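Diguanylate cyclase DosC (Escherichia coli, PDB 4ZVA) senses oxygen through a haem-binding globin domain that probably controls its synthesis of cyclic di-GMP from GTP. Local coordinates at residues Glu80-Ile83 with Gln84-His87; Ile96-Val100 with Glu101-Met105. All blocks are in the same frame, centred on the assembly; numbering follows the deposited sequence.

Contact 1: residues Glu80-Ile83 with Gln84-His87; sequences ERLI and QIQH
The first turns of helix 79-96 in this globin domain show how a helix can double the load on its own carbonyls, with Ile-83 and His-87 as the clearest pair. Ile-83 O accepts the backbone N of His-87, the ordinary i to i+4 bond, and also the imidazole: His-87 ND1 lies 2.8 Å from Ile-83 O with a nearly straight N-H...O angle of 176°. The oxygen sits at the ring edge, in the plane of the imidazole, yet ND1 stands well above the carbonyl plane rather than on a lone pair. With CG anti to the carbonyl carbon of its own residue (chi1 -78°), the His-87 ring folds back beside its backbone N and lies alongside Ile-83, whose CG2 meets CE1 of His-87 at 3.5 Å. This bond implies a hydrogen on ND1 and fixes the turn of the ring. Leu-82 O repeats the scheme: Gln-86 N and, at 3.1 Å, Gln-86 NE2 reach it from opposite faces of its plane, the amide coming back through a bend at chi2 (-48°). The other end of that buried amide, OE1, is taken by Trp-67 NE1 of helix 54-72. Leu-82 and Ile-85 run alongside one another, CD2 of Leu-82 3.9 Å from CD1 of Ile-85. Ile-83 and His-87 both pack on Val-145 of helix 125-147, while Leu-82 touches Trp-7. The i to i+4 bonds, and side chains packed on helices 2-13, 54-72 and 125-147, are those of an alpha-helix in the all-helical globin fold.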
ATOM      1  N   GLU A  80     -13.446 -13.676  -7.824  1.00 52.73           N
ATOM      2  CA  GLU A  80     -13.848 -14.712  -6.884  1.00 49.13           C
ATOM      3  C   GLU A  80     -12.753 -15.759  -6.694  1.00 53.08           C
ATOM      4  O   GLU A  80     -12.491 -16.193  -5.572  1.00 51.62           O
ATOM      5  CB  GLU A  80     -15.146 -15.367  -7.351  1.00 60.08           C
ATOM      6  CG  GLU A  80     -15.838 -16.196  -6.288  1.00 63.59           C
ATOM      7  CD  GLU A  80     -17.273 -16.512  -6.652  1.00 75.06           C
ATOM      8  OE1 GLU A  80     -17.964 -15.612  -7.178  1.00 71.63           O
ATOM      9  OE2 GLU A  80     -17.710 -17.658  -6.417  1.00 81.50           O
ATOM     10  N   ARG A  81     -12.106 -16.153  -7.789  1.00 50.82           N
ATOM     11  CA  ARG A  81     -11.020 -17.127  -7.722  1.00 47.31           C
ATOM     12  C   ARG A  81      -9.789 -16.544  -7.028  1.00 48.96           C
ATOM     13  O   ARG A  81      -9.100 -17.234  -6.274  1.00 46.77           O
ATOM     14  CB  ARG A  81     -10.643 -17.619  -9.124  1.00 50.73           C
ATOM     15  CG  ARG A  81      -9.773 -18.870  -9.119  1.00 60.26           C
ATOM     16  CD  ARG A  81      -9.363 -19.305 -10.523  1.00 55.67           C
ATOM     17  NE  ARG A  81      -8.166 -18.607 -10.987  1.00 63.57           N
ATOM     18  CZ  ARG A  81      -8.168 -17.609 -11.866  1.00 62.27           C
ATOM     19  NH1 ARG A  81      -9.309 -17.183 -12.391  1.00 61.80           N
ATOM     20  NH2 ARG A  81      -7.024 -17.039 -12.223  1.00 56.91           N
ATOM     21  N   LEU A  82      -9.513 -15.271  -7.294  1.00 51.35           N
ATOM     22  CA  LEU A  82      -8.363 -14.593  -6.703  1.00 50.75           C
ATOM     23  C   LEU A  82      -8.473 -14.483  -5.188  1.00 48.10           C
ATOM     24  O   LEU A  82      -7.475 -14.598  -4.476  1.00 42.62           O
ATOM     25  CB  LEU A  82      -8.197 -13.201  -7.308  1.00 44.85           C
ATOM     26  CG  LEU A  82      -7.670 -13.187  -8.741  1.00 47.48           C
ATOM     27  CD1 LEU A  82      -7.605 -11.768  -9.252  1.00 48.64           C
ATOM     28  CD2 LEU A  82      -6.304 -13.850  -8.810  1.00 48.98           C
ATOM     29  N   ILE A  83      -9.687 -14.247  -4.702  1.00 49.04           N
ATOM     30  CA  ILE A  83      -9.925 -14.156  -3.269  1.00 50.52           C
ATOM     31  C   ILE A  83      -9.564 -15.478  -2.594  1.00 52.64           C
ATOM     32  O   ILE A  83      -8.895 -15.493  -1.558  1.00 50.43           O
ATOM     33  CB  ILE A  83     -11.391 -13.789  -2.966  1.00 49.59           C
ATOM     34  CG1 ILE A  83     -11.670 -12.347  -3.395  1.00 43.54           C
ATOM     35  CG2 ILE A  83     -11.695 -13.968  -1.487  1.00 50.87           C
ATOM     36  CD1 ILE A  83     -13.128 -11.964  -3.360  1.00 47.83           C
ATOM     37  N   GLN A  84      -9.982 -16.585  -3.204  1.00 54.12           N
ATOM     38  CA  GLN A  84      -9.677 -17.914  -2.682  1.00 54.61           C
ATOM     39  C   GLN A  84      -8.176 -18.173  -2.658  1.00 54.93           C
ATOM     40  O   GLN A  84      -7.670 -18.856  -1.766  1.00 58.60           O
ATOM     41  CB  GLN A  84     -10.379 -18.992  -3.511  1.00 56.16           C
ATOM     42  CG  GLN A  84     -11.875 -19.069  -3.276  1.00 61.32           C
ATOM     43  CD  GLN A  84     -12.220 -19.310  -1.818  1.00 74.37           C
ATOM     44  OE1 GLN A  84     -11.577 -20.114  -1.141  1.00 73.04           O
ATOM     45  NE2 GLN A  84     -13.233 -18.609  -1.326  1.00 76.66           N
ATOM     46  N   ILE A  85      -7.469 -17.629  -3.642  1.00 49.34           N
ATOM     47  CA  ILE A  85      -6.019 -17.761  -3.705  1.00 52.85           C
ATOM     48  C   ILE A  85      -5.355 -17.096  -2.502  1.00 47.65           C
ATOM     49  O   ILE A  85      -4.466 -17.673  -1.876  1.00 49.25           O
ATOM     50  CB  ILE A  85      -5.456 -17.154  -5.006  1.00 52.37           C
ATOM     51  CG1 ILE A  85      -5.912 -17.975  -6.213  1.00 55.56           C
ATOM     52  CG2 ILE A  85      -3.936 -17.079  -4.953  1.00 52.06           C
ATOM     53  CD1 ILE A  85      -5.401 -17.454  -7.538  1.00 53.98           C
ATOM     54  N   GLN A  86      -5.801 -15.886  -2.173  1.00 49.87           N
ATOM     55  CA  GLN A  86      -5.244 -15.152  -1.042  1.00 49.53           C
ATOM     56  C   GLN A  86      -5.485 -15.896   0.269  1.00 49.47           C
ATOM     57  O   GLN A  86      -4.624 -15.916   1.148  1.00 46.43           O
ATOM     58  CB  GLN A  86      -5.840 -13.743  -0.960  1.00 47.89           C
ATOM     59  CG  GLN A  86      -5.876 -12.991  -2.281  1.00 47.11           C
ATOM     60  CD  GLN A  86      -4.562 -13.052  -3.038  1.00 43.35           C
ATOM     61  OE1 GLN A  86      -3.484 -12.921  -2.456  1.00 43.56           O
ATOM     62  NE2 GLN A  86      -4.647 -13.254  -4.347  1.00 49.80           N
ATOM     63  N   HIS A  87      -6.659 -16.509   0.390  1.00 51.71           N
ATOM     64  CA  HIS A  87      -6.971 -17.334   1.552  1.00 55.03           C
ATOM     65  C   HIS A  87      -6.005 -18.507   1.661  1.00 53.18           C
ATOM     66  O   HIS A  87      -5.527 -18.823   2.750  1.00 58.54           O
ATOM     67  CB  HIS A  87      -8.414 -17.840   1.488  1.00 50.71           C
ATOM     68  CG  HIS A  87      -9.429 -16.817   1.889  1.00 56.10           C
ATOM     69  ND1 HIS A  87      -9.861 -15.821   1.038  1.00 62.31           N
ATOM     70  CD2 HIS A  87     -10.091 -16.627   3.055  1.00 61.84           C
ATOM     71  CE1 HIS A  87     -10.749 -15.067   1.660  1.00 56.72           C
ATOM     72  NE2 HIS A  87     -10.906 -15.534   2.886  1.00 62.92           N
TER

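Contact 2: residues Ile96-Val100 with Glu101-Met105. With HEM (protoporphyrin IX containing Fe), chain C.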
ATOM      1  N   ILE A  96       3.259 -21.950   8.633  1.00 62.93           N
ATOM      2  CA  ILE A  96       4.692 -21.738   8.800  1.00 60.93           C
ATOM      3  C   ILE A  96       4.975 -20.876  10.031  1.00 58.66           C
ATOM      4  O   ILE A  96       5.994 -21.044  10.701  1.00 61.73           O
ATOM      5  CB  ILE A  96       5.308 -21.095   7.541  1.00 61.00           C
ATOM      6  CG1 ILE A  96       5.039 -21.977   6.322  1.00 59.52           C
ATOM      7  CG2 ILE A  96       6.803 -20.883   7.712  1.00 54.71           C
ATOM      8  CD1 ILE A  96       5.734 -21.514   5.065  1.00 57.16           C
ATOM      9  N   GLY A  97       4.056 -19.964  10.336  1.00 62.44           N
ATOM     10  CA  GLY A  97       4.210 -19.096  11.489  1.00 64.21           C
ATOM     11  C   GLY A  97       4.833 -17.758  11.138  1.00 64.06           C
ATOM     12  O   GLY A  97       5.688 -17.249  11.864  1.00 58.03           O
ATOM     13  N   ILE A  98       4.406 -17.193  10.013  1.00 63.60           N
ATOM     14  CA  ILE A  98       4.925 -15.912   9.547  1.00 63.16           C
ATOM     15  C   ILE A  98       4.070 -14.751  10.050  1.00 54.23           C
ATOM     16  O   ILE A  98       2.873 -14.692   9.771  1.00 55.86           O
ATOM     17  CB  ILE A  98       4.987 -15.868   8.014  1.00 61.06           C
ATOM     18  CG1 ILE A  98       5.760 -17.075   7.485  1.00 60.13           C
ATOM     19  CG2 ILE A  98       5.613 -14.563   7.542  1.00 59.08           C
ATOM     20  CD1 ILE A  98       5.755 -17.185   5.987  1.00 58.92           C
ATOM     21  N   PRO A  99       4.691 -13.819  10.791  1.00 58.36           N
ATOM     22  CA  PRO A  99       4.008 -12.656  11.371  1.00 59.29           C
ATOM     23  C   PRO A  99       3.359 -11.766  10.314  1.00 59.51           C
ATOM     24  O   PRO A  99       3.877 -11.654   9.202  1.00 60.23           O
ATOM     25  CB  PRO A  99       5.135 -11.909  12.091  1.00 57.08           C
ATOM     26  CG  PRO A  99       6.184 -12.936  12.332  1.00 56.72           C
ATOM     27  CD  PRO A  99       6.118 -13.852  11.152  1.00 55.89           C
ATOM     28  N   VAL A 100       2.234 -11.149  10.664  1.00 62.20           N
ATOM     29  CA  VAL A 100       1.487 -10.305   9.738  1.00 61.72           C
ATOM     30  C   VAL A 100       2.321  -9.121   9.248  1.00 60.20           C
ATOM     31  O   VAL A 100       2.221  -8.716   8.089  1.00 55.10           O
ATOM     32  CB  VAL A 100       0.192  -9.776  10.385  1.00 63.90           C
ATOM     33  CG1 VAL A 100      -0.669  -9.061   9.352  1.00 65.86           C
ATOM     34  CG2 VAL A 100      -0.583 -10.916  11.022  1.00 69.55           C
ATOM     35  N   GLU A 101       3.146  -8.570  10.132  1.00 57.09           N
ATOM     36  CA  GLU A 101       3.968  -7.419   9.776  1.00 57.49           C
ATOM     37  C   GLU A 101       5.130  -7.829   8.874  1.00 56.68           C
ATOM     38  O   GLU A 101       5.712  -6.995   8.180  1.00 51.98           O
ATOM     39  CB  GLU A 101       4.491  -6.714  11.031  1.00 54.12           C
ATOM     40  CG  GLU A 101       5.571  -7.467  11.789  1.00 57.89           C
ATOM     41  CD  GLU A 101       5.007  -8.494  12.752  1.00 59.36           C
ATOM     42  OE1 GLU A 101       3.767  -8.592  12.865  1.00 60.54           O
ATOM     43  OE2 GLU A 101       5.805  -9.200  13.403  1.00 60.54           O
ATOM     44  N   ILE A 102       5.462  -9.115   8.884  1.00 51.69           N
ATOM     45  CA  ILE A 102       6.482  -9.636   7.984  1.00 54.84           C
ATOM     46  C   ILE A 102       5.900  -9.781   6.581  1.00 51.15           C
ATOM     47  O   ILE A 102       6.554  -9.460   5.587  1.00 55.80           O
ATOM     48  CB  ILE A 102       7.033 -10.991   8.476  1.00 57.17           C
ATOM     49  CG1 ILE A 102       7.811 -10.798   9.777  1.00 60.49           C
ATOM     50  CG2 ILE A 102       7.937 -11.621   7.435  1.00 58.64           C
ATOM     51  CD1 ILE A 102       9.001  -9.877   9.633  1.00 63.03           C
ATOM     52  N   VAL A 103       4.656 -10.244   6.509  1.00 50.38           N
ATOM     53  CA  VAL A 103       3.950 -10.358   5.240  1.00 51.97           C
ATOM     54  C   VAL A 103       3.679  -8.976   4.653  1.00 52.20           C
ATOM     55  O   VAL A 103       3.892  -8.746   3.461  1.00 45.35           O
ATOM     56  CB  VAL A 103       2.621 -11.122   5.400  1.00 53.02           C
ATOM     57  CG1 VAL A 103       1.874 -11.177   4.079  1.00 52.50           C
ATOM     58  CG2 VAL A 103       2.881 -12.525   5.924  1.00 55.64           C
ATOM     59  N   GLU A 104       3.216  -8.058   5.500  1.00 45.37           N
ATOM     60  CA  GLU A 104       2.957  -6.683   5.083  1.00 46.68           C
ATOM     61  C   GLU A 104       4.219  -6.035   4.521  1.00 40.66           C
ATOM     62  O   GLU A 104       4.167  -5.314   3.525  1.00 39.43           O
ATOM     63  CB  GLU A 104       2.420  -5.855   6.252  1.00 42.53           C
ATOM     64  CG  GLU A 104       2.128  -4.408   5.890  1.00 49.29           C
ATOM     65  CD  GLU A 104       1.889  -3.535   7.106  1.00 56.25           C
ATOM     66  OE1 GLU A 104       0.865  -3.733   7.794  1.00 53.13           O
ATOM     67  OE2 GLU A 104       2.731  -2.651   7.373  1.00 55.37           O
ATOM     68  N   MET A 105       5.348  -6.304   5.169  1.00 38.67           N
ATOM     69  CA  MET A 105       6.643  -5.817   4.710  1.00 40.51           C
ATOM     70  C   MET A 105       6.970  -6.358   3.320  1.00 47.87           C
ATOM     71  O   MET A 105       7.576  -5.665   2.502  1.00 40.40           O
ATOM     72  CB  MET A 105       7.742  -6.204   5.705  1.00 42.20           C
ATOM     73  CG  MET A 105       9.139  -5.732   5.327  1.00 46.08           C
ATOM     74  SD  MET A 105      10.060  -6.917   4.322  1.00 54.40           S
ATOM     75  CE  MET A 105      10.195  -8.293   5.457  1.00 58.11           C
TER
HETATM   76  CHA HEM C 201       4.299 -19.250   0.355  1.00 50.82           C
HETATM   77  CHB HEM C 201       7.434 -16.717   3.053  1.00 53.22           C
HETATM   78  CHC HEM C 201       5.183 -12.653   1.705  1.00 45.73           C
HETATM   79  CHD HEM C 201       2.828 -15.085  -1.758  1.00 52.31           C
HETATM   80  C1A HEM C 201       5.365 -18.937   1.172  1.00 51.08           C
HETATM   81  C2A HEM C 201       6.348 -19.853   1.723  1.00 52.94           C
HETATM   82  C3A HEM C 201       7.205 -19.144   2.461  1.00 47.65           C
HETATM   83  C4A HEM C 201       6.802 -17.759   2.416  1.00 48.49           C
HETATM   84  CMA HEM C 201       8.418 -19.697   3.237  1.00 53.16           C
HETATM   85  CAA HEM C 201       6.422 -21.380   1.499  1.00 53.84           C
HETATM   86  CBA HEM C 201       6.575 -21.677   0.011  1.00 55.05           C
HETATM   87  CGA HEM C 201       6.949 -23.119  -0.187  1.00 59.55           C
HETATM   88  O1A HEM C 201       7.603 -23.701   0.717  1.00 55.39           O
HETATM   89  O2A HEM C 201       6.600 -23.679  -1.258  1.00 60.24           O
HETATM   90  C1B HEM C 201       7.116 -15.388   2.907  1.00 50.16           C
HETATM   91  C2B HEM C 201       7.844 -14.273   3.476  1.00 49.91           C
HETATM   92  C3B HEM C 201       7.216 -13.141   3.102  1.00 46.82           C
HETATM   93  C4B HEM C 201       6.080 -13.520   2.287  1.00 44.99           C
HETATM   94  CMB HEM C 201       9.108 -14.444   4.352  1.00 48.46           C
HETATM   95  CAB HEM C 201       7.545 -11.658   3.411  1.00 50.61           C
HETATM   96  CBB HEM C 201       8.614 -11.242   4.095  1.00 54.45           C
HETATM   97  C1C HEM C 201       4.418 -12.933   0.595  1.00 44.97           C
HETATM   98  C2C HEM C 201       3.793 -11.962  -0.282  1.00 46.69           C
HETATM   99  C3C HEM C 201       3.135 -12.639  -1.244  1.00 43.63           C
HETATM  100  C4C HEM C 201       3.334 -14.054  -0.996  1.00 46.19           C
HETATM  101  CMC HEM C 201       3.912 -10.434  -0.074  1.00 39.78           C
HETATM  102  CAC HEM C 201       2.301 -12.114  -2.440  1.00 41.83           C
HETATM  103  CBC HEM C 201       2.158 -10.822  -2.756  1.00 52.00           C
HETATM  104  C1D HEM C 201       2.990 -16.435  -1.522  1.00 49.03           C
HETATM  105  C2D HEM C 201       2.411 -17.494  -2.320  1.00 46.40           C
HETATM  106  C3D HEM C 201       2.875 -18.802  -1.661  1.00 52.07           C
HETATM  107  C4D HEM C 201       3.679 -18.395  -0.530  1.00 48.69           C
HETATM  108  CMD HEM C 201       1.528 -17.320  -3.576  1.00 43.78           C
HETATM  109  CAD HEM C 201       2.554 -20.253  -2.085  1.00 52.98           C
HETATM  110  CBD HEM C 201       1.047 -20.485  -2.023  1.00 54.03           C
HETATM  111  CGD HEM C 201       0.746 -21.961  -2.035  1.00 53.58           C
HETATM  112  O1D HEM C 201      -0.439 -22.328  -2.245  1.00 57.46           O
HETATM  113  O2D HEM C 201       1.687 -22.772  -1.836  1.00 55.34           O
HETATM  114  NA  HEM C 201       5.673 -17.666   1.623  1.00 47.12           N
HETATM  115  NB  HEM C 201       6.046 -14.896   2.187  1.00 45.74           N
HETATM  116  NC  HEM C 201       4.117 -14.195   0.130  1.00 45.28           N
HETATM  117  ND  HEM C 201       3.721 -17.005  -0.483  1.00 49.06           N
HETATM  118 FE   HEM C 201       4.694 -15.948   1.027  1.00 47.61          FE
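Ile-98 and Ile-102 meet through their CG2 methyls, 3.8 Å apart, their side chains crossing at about a right angle beside the haem. The same methyl of Ile-98 also touches CG2 of Val-103, while the CG1 branch of Ile-98 is directed at the porphyrin: CG1 lies anti to the carbonyl carbon (chi1 -53°), and CD1 ends 3.4 Å from the meso carbon CHB of the haem. Ile-102 CG2 comes equally close to the vinyl carbon CBB of the haem, which Met-105 CE approaches as well. Farther back, Ile-96 CD1 packs on the haem atom CAA, 3.6 Å away, where a propionate chain begins.

These apolar groups are set by the short interhelical turn between helix 79-96 and helix 100-119 in the globin fold. Gly-97, with positive phi, is the C-prime residue of the Schellman motif that closes helix 79-96; Pro-99 then takes the N-cap position of helix 100-119. Pro-99 O accepts Val-103 N at 3.1 Å and a weak second bond from Ile-102 N, while Val-100 O receives Glu-104 N.

The proline ring lies alongside Ile-102, its CG 3.7 Å from CG1 of that residue. Glu-101, its CG placed between the backbone N and the carbonyl carbon (chi1 72°), brings its carboxylate back to the CB edge of the proline ring, OE2 coming within 3.1 Å of Pro-99 CB. An alanine at Glu-101 would remove this carboxylate and would probably uncover the CB side of the Pro-99 ring and weaken the packing on Arg-148 of the second subunit. Three residues along, Glu-104 OE2 is hydrogen-bonded to Thr-147 of that same subunit.

Overall arrangement
Contact 1 and contact 2 follow one another along the chain: residues 80-87 lie near the start of helix 79-96, whereas 96-105 carry the chain from the end of that helix into helix 100-119. Their centres are 18 Å apart and their nearest atoms about 9 Å, without touching. They stand at different distances from the haem. Contact 2 supplies five residues of its pocket, while contact 1 stands farther off, the side chain of Ile-85 being about 6 Å from the cofactor. Between them, His-93 of helix 79-96 touches Ile-98 and Val-103. Contact 2 also reaches the second subunit, whereas no other protein chain of the assembly touches contact 1.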